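Local coordinates for protein mevalonate kinase (Staphylococcus aureus, PDB 2X7I) that probably phosphorylates mevalonate at the expense of ATP, yielding phosphomevalonate in the mevalonate route to isoprenoids, at residues M254-E259 and V290-K295; Y175-D180 and P284-I289. All blocks are in the same frame, centred on the assembly; numbering follows the deposited sequence.

Contact 1 (M254-E259 and V290-K295); sequences MKIGKE and VKAVEK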
loop_
_atom_site.group_PDB
_atom_site.type_symbol
_atom_site.label_atom_id
_atom_site.label_comp_id
_atom_site.label_asym_id
_atom_site.label_seq_id
_atom_site.Cartn_x
_atom_site.Cartn_y
_atom_site.Cartn_z
ATOM N N MET A 254 -2.967 15.888 12.198
ATOM C CA MET A 254 -3.652 14.892 13.011
ATOM C C MET A 254 -4.622 15.564 13.998
ATOM O O MET A 254 -5.728 15.079 14.218
ATOM C CB MET A 254 -2.648 14.018 13.760
ATOM C CG MET A 254 -3.257 12.746 14.320
ATOM S SD MET A 254 -2.095 11.796 15.304
ATOM C CE MET A 254 -1.072 11.097 14.001
ATOM N N LYS A 255 -4.200 16.685 14.577
ATOM C CA LYS A 255 -5.050 17.485 15.454
ATOM C C LYS A 255 -6.354 17.875 14.754
ATOM O O LYS A 255 -7.425 17.803 15.350
ATOM C CB LYS A 255 -4.298 18.741 15.899
ATOM C CG LYS A 255 -5.065 19.687 16.824
ATOM C CD LYS A 255 -4.522 21.111 16.697
ATOM C CE LYS A 255 -5.081 22.042 17.762
ATOM N NZ LYS A 255 -4.638 21.637 19.126
ATOM N N ILE A 256 -6.253 18.285 13.491
ATOM C CA ILE A 256 -7.429 18.633 12.683
ATOM C C ILE A 256 -8.319 17.416 12.392
ATOM O O ILE A 256 -9.546 17.527 12.405
ATOM C CB ILE A 256 -7.016 19.337 11.362
ATOM C CG1 ILE A 256 -6.619 20.788 11.652
ATOM C CG2 ILE A 256 -8.147 19.305 10.337
ATOM C CD1 ILE A 256 -6.079 21.530 10.462
ATOM N N GLY A 257 -7.704 16.263 12.138
ATOM C CA GLY A 257 -8.452 15.019 11.945
ATOM C C GLY A 257 -9.241 14.602 13.182
ATOM O O GLY A 257 -10.382 14.157 13.075
ATOM N N LYS A 258 -8.633 14.752 14.354
ATOM C CA LYS A 258 -9.280 14.390 15.618
ATOM C C LYS A 258 -10.374 15.386 16.013
ATOM O O LYS A 258 -11.474 14.979 16.390
ATOM C CB LYS A 258 -8.245 14.270 16.740
ATOM C CG LYS A 258 -7.346 13.068 16.584
ATOM C CD LYS A 258 -6.416 12.895 17.772
ATOM C CE LYS A 258 -5.475 11.733 17.559
ATOM N NZ LYS A 258 -4.324 11.772 18.494
ATOM N N GLU A 259 -10.068 16.683 15.918
ATOM C CA GLU A 259 -11.075 17.741 16.102
ATOM C C GLU A 259 -12.338 17.465 15.289
ATOM O O GLU A 259 -13.423 17.900 15.665
ATOM C CB GLU A 259 -10.519 19.111 15.698
ATOM C CG GLU A 259 -9.659 19.805 16.757
ATOM C CD GLU A 259 -9.187 21.192 16.322
ATOM O OE1 GLU A 259 -8.739 21.966 17.198
ATOM O OE2 GLU A 259 -9.265 21.517 15.113
ATOM N N VAL A 290 -11.936 13.822 6.000
ATOM C CA VAL A 290 -11.324 14.024 4.691
ATOM C C VAL A 290 -11.396 15.490 4.301
ATOM O O VAL A 290 -10.376 16.100 4.008
ATOM C CB VAL A 290 -11.991 13.146 3.595
ATOM C CG1 VAL A 290 -11.676 13.672 2.199
ATOM C CG2 VAL A 290 -11.537 11.696 3.737
ATOM N N LYS A 291 -12.595 16.066 4.326
ATOM C CA LYS A 291 -12.755 17.445 3.904
ATOM C C LYS A 291 -11.937 18.410 4.765
ATOM O O LYS A 291 -11.255 19.283 4.227
ATOM C CB LYS A 291 -14.228 17.853 3.881
ATOM C CG LYS A 291 -15.084 17.169 2.791
ATOM C CD LYS A 291 -14.486 17.262 1.362
ATOM C CE LYS A 291 -15.520 17.697 0.302
ATOM N NZ LYS A 291 -16.933 17.254 0.550
ATOM N N ALA A 292 -11.986 18.244 6.085
ATOM C CA ALA A 292 -11.239 19.119 6.994
ATOM C C ALA A 292 -9.723 19.027 6.791
ATOM O O ALA A 292 -9.020 20.035 6.900
ATOM C CB ALA A 292 -11.591 18.808 8.439
ATOM N N VAL A 293 -9.227 17.822 6.501
ATOM C CA VAL A 293 -7.790 17.588 6.342
ATOM C C VAL A 293 -7.275 18.042 4.970
ATOM O O VAL A 293 -6.144 18.507 4.857
ATOM C CB VAL A 293 -7.413 16.091 6.602
ATOM C CG1 VAL A 293 -7.833 15.204 5.448
ATOM C CG2 VAL A 293 -5.943 15.962 6.820
ATOM N N GLU A 294 -8.104 17.899 3.940
ATOM C CA GLU A 294 -7.793 18.411 2.600
ATOM C C GLU A 294 -7.778 19.940 2.632
ATOM O O GLU A 294 -6.851 20.579 2.130
ATOM C CB GLU A 294 -8.835 17.942 1.578
ATOM C CG GLU A 294 -8.984 16.424 1.451
ATOM C CD GLU A 294 -8.288 15.829 0.235
ATOM O OE1 GLU A 294 -8.899 14.935 -0.398
ATOM O OE2 GLU A 294 -7.143 16.240 -0.080
ATOM N N LYS A 295 -8.820 20.508 3.237
ATOM C CA LYS A 295 -8.933 21.953 3.443
ATOM C C LYS A 295 -7.687 22.507 4.144
ATOM O O LYS A 295 -7.216 23.604 3.817
ATOM C CB LYS A 295 -10.205 22.251 4.252
ATOM C CG LYS A 295 -10.503 23.716 4.521
ATOM C CD LYS A 295 -11.916 23.878 5.082
ATOM C CE LYS A 295 -12.107 25.218 5.779
ATOM N NZ LYS A 295 -11.857 26.366 4.865
#

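Contact 2 (Y175-D180 and P284-I289); sequences YMVVID and PTAKNI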
loop_
_atom_site.group_PDB
_atom_site.type_symbol
_atom_site.label_atom_id
_atom_site.label_comp_id
_atom_site.label_asym_id
_atom_site.label_seq_id
_atom_site.Cartn_x
_atom_site.Cartn_y
_atom_site.Cartn_z
ATOM N N TYR A 175 -13.751 2.577 10.072
ATOM C CA TYR A 175 -13.157 3.177 8.893
ATOM C C TYR A 175 -11.811 3.767 9.239
ATOM O O TYR A 175 -11.554 4.157 10.385
ATOM C CB TYR A 175 -14.071 4.272 8.339
ATOM C CG TYR A 175 -15.350 3.732 7.738
ATOM C CD1 TYR A 175 -16.386 3.264 8.552
ATOM C CD2 TYR A 175 -15.516 3.662 6.359
ATOM C CE1 TYR A 175 -17.554 2.748 8.004
ATOM C CE2 TYR A 175 -16.679 3.160 5.804
ATOM C CZ TYR A 175 -17.697 2.706 6.630
ATOM O OH TYR A 175 -18.852 2.206 6.076
ATOM N N MET A 176 -10.952 3.821 8.230
ATOM C CA MET A 176 -9.622 4.375 8.372
ATOM C C MET A 176 -9.429 5.377 7.249
ATOM O O MET A 176 -9.561 5.024 6.071
ATOM C CB MET A 176 -8.573 3.264 8.298
ATOM C CG MET A 176 -7.132 3.758 8.330
ATOM S SD MET A 176 -5.925 2.432 8.442
ATOM C CE MET A 176 -6.135 1.579 6.878
ATOM N N VAL A 177 -9.164 6.631 7.613
ATOM C CA VAL A 177 -8.775 7.652 6.637
ATOM C C VAL A 177 -7.265 7.592 6.451
ATOM O O VAL A 177 -6.516 7.664 7.416
ATOM C CB VAL A 177 -9.167 9.077 7.088
ATOM C CG1 VAL A 177 -8.698 10.110 6.069
ATOM C CG2 VAL A 177 -10.666 9.172 7.290
ATOM N N VAL A 178 -6.834 7.450 5.205
ATOM C CA VAL A 178 -5.428 7.397 4.856
ATOM C C VAL A 178 -5.059 8.736 4.241
ATOM O O VAL A 178 -5.669 9.156 3.268
ATOM C CB VAL A 178 -5.161 6.248 3.872
ATOM C CG1 VAL A 178 -3.709 6.239 3.415
ATOM C CG2 VAL A 178 -5.543 4.915 4.511
ATOM N N ILE A 179 -4.083 9.415 4.831
ATOM C CA ILE A 179 -3.661 10.734 4.372
ATOM C C ILE A 179 -2.216 10.716 3.867
ATOM O O ILE A 179 -1.332 10.195 4.528
ATOM C CB ILE A 179 -3.766 11.769 5.499
ATOM C CG1 ILE A 179 -5.217 11.913 5.964
ATOM C CG2 ILE A 179 -3.208 13.113 5.037
ATOM C CD1 ILE A 179 -5.368 12.500 7.359
ATOM N N ASP A 180 -2.005 11.290 2.686
ATOM C CA ASP A 180 -0.681 11.500 2.099
ATOM C C ASP A 180 -0.361 12.986 2.237
ATOM O O ASP A 180 -1.142 13.825 1.810
ATOM C CB ASP A 180 -0.717 11.064 0.622
ATOM C CG ASP A 180 0.531 11.457 -0.166
ATOM O OD1 ASP A 180 0.501 11.336 -1.411
ATOM O OD2 ASP A 180 1.530 11.886 0.430
ATOM N N PRO A 284 -19.845 8.792 7.473
ATOM C CA PRO A 284 -20.003 10.246 7.527
ATOM C C PRO A 284 -18.868 10.987 8.248
ATOM O O PRO A 284 -18.458 12.060 7.789
ATOM C CB PRO A 284 -21.332 10.426 8.280
ATOM C CG PRO A 284 -22.113 9.207 7.943
ATOM C CD PRO A 284 -21.090 8.096 7.856
ATOM N N THR A 285 -18.377 10.429 9.358
ATOM C CA THR A 285 -17.297 11.054 10.121
ATOM C C THR A 285 -15.986 10.982 9.326
ATOM O O THR A 285 -15.181 11.917 9.359
ATOM C CB THR A 285 -17.102 10.399 11.522
ATOM O OG1 THR A 285 -18.287 10.543 12.308
ATOM C CG2 THR A 285 -15.960 11.045 12.277
ATOM N N ALA A 286 -15.779 9.877 8.610
ATOM C CA ALA A 286 -14.613 9.737 7.740
ATOM C C ALA A 286 -14.659 10.750 6.602
ATOM O O ALA A 286 -13.623 11.285 6.219
ATOM C CB ALA A 286 -14.509 8.314 7.192
ATOM N N LYS A 287 -15.849 11.023 6.068
ATOM C CA LYS A 287 -15.992 12.048 5.019
ATOM C C LYS A 287 -15.740 13.455 5.568
ATOM O O LYS A 287 -15.201 14.314 4.868
ATOM C CB LYS A 287 -17.370 11.975 4.351
ATOM C CG LYS A 287 -17.579 10.737 3.477
ATOM C CD LYS A 287 -18.987 10.691 2.896
ATOM C CE LYS A 287 -19.156 9.537 1.912
ATOM N NZ LYS A 287 -20.580 9.365 1.490
ATOM N N ASN A 288 -16.120 13.684 6.821
ATOM C CA ASN A 288 -15.866 14.965 7.480
ATOM C C ASN A 288 -14.377 15.175 7.751
ATOM O O ASN A 288 -13.863 16.281 7.591
ATOM C CB ASN A 288 -16.648 15.061 8.795
ATOM C CG ASN A 288 -18.149 15.078 8.586
ATOM O OD1 ASN A 288 -18.634 15.141 7.454
ATOM N ND2 ASN A 288 -18.894 15.009 9.681
ATOM N N ILE A 289 -13.695 14.112 8.164
ATOM C CA ILE A 289 -12.250 14.158 8.383
ATOM C C ILE A 289 -11.534 14.487 7.081
ATOM O O ILE A 289 -10.647 15.334 7.062
ATOM C CB ILE A 289 -11.709 12.823 8.947
ATOM C CG1 ILE A 289 -12.124 12.656 10.411
ATOM C CG2 ILE A 289 -10.186 12.754 8.828
ATOM C CD1 ILE A 289 -12.022 11.228 10.912
#

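Contact 1 (M254-E259 and V290-K295)
Ile256 reaches from helix 248-259 to helix 283-295 and meets Ala292 and the start of Val293. The two helices belong to the ferredoxin-like C-terminal half of a GHMP kinase, where helices pack on one face of a four-stranded antiparallel sheet. Taking the first segment in order, Met254 comes first and turns the other way, packing on His237 of helix 226-243; its carbonyl O receives Lys258 N at 2.9 Å in the regular helical pattern. Ile256 then carries the contact. CG1 stands beside its own backbone N (chi1 -76°), which leaves CG2 anti to that N and aimed at the second helix. This methyl lies 4.0 Å from Ala292 CB, an ordinary van der Waals touch between two small apolar groups. Ile256 also touches Ala296 in the loop after the second helix. Gly257, which is buried, adds no side chain, and the partner segment covers little of it. Lys258 points elsewhere, its side chain touching Asn234 of helix 226-243. Just past the segment, Asn260 ND2 is hydrogen-bonded to Ile256 O, and Ala292 rests on the same residue. Across from Ile256, Val293 contributes little with its side chain, since its CB stays 5.0 Å from Ile256 CG2. The nearer surface is peptide: Ile256 CG2 comes against the flank of the Ala292 carbonyl, 3.6 Å from Ala292 O and 3.9 Å from Ala292 C.

Contact 2 (Y175-D180 and P284-I289)
Strand 175-180 and helix segment 284-289 run almost parallel, their axes 14° apart and 8.7 Å from each other at closest approach. Val177 and Ala286 set the register, with their CA atoms 6.3 Å apart. At this spacing the small Ala286 faces the strand, its CB 4.2 Å from Tyr175 CB. The Tyr175 side chain also touches Leu283, Ile303 and Asn305. The strand is a central one in the antiparallel sheet of a ferredoxin-like domain, and the helix is the crossover of a beta-alpha-beta unit that joins 276-280 to 300-305 over it. Val177 does most of the packing. Its CG2, anti to the carbonyl carbon, projects to the helix and lies 3.9 Å from Ala286 CB, while also resting 3.8 Å from Ala286 O. One turn on, the Ile289 side chain crosses that of Val177 obliquely, with Ile289 CG2 3.9 Å from Val177 CG2 and 4.1 Å from Val177 CG1. Ile289 leans on Leu278 of the adjoining strand as well. Met176 and Val178 alternate onto the other face of the sheet, where Met176 meets Leu17 and Val178 packs on Trp302.

In the fold
Helix 283-295 serves both contacts, whose centres are about 8 Å apart: its first turns lie on strand 175-180 in contact 2, its last ones against helix 248-259 in contact 1. The two run into one another. Ile289 CG1 of contact 2 is 3.5 Å from Gly257 O, and Val293 CG2 of contact 1 is 3.6 Å from Ile179 CD1, so the helix turns one flank to the strand beneath and another to helix 248-259 beside it over the sheet. No ligand marks the active site, which in GHMP kinases lies between the two domains. Strand 175-180 leads that way: Asp180 forms a salt bridge with Arg99, in the glycine- and serine-rich loop that probably holds ATP phosphates.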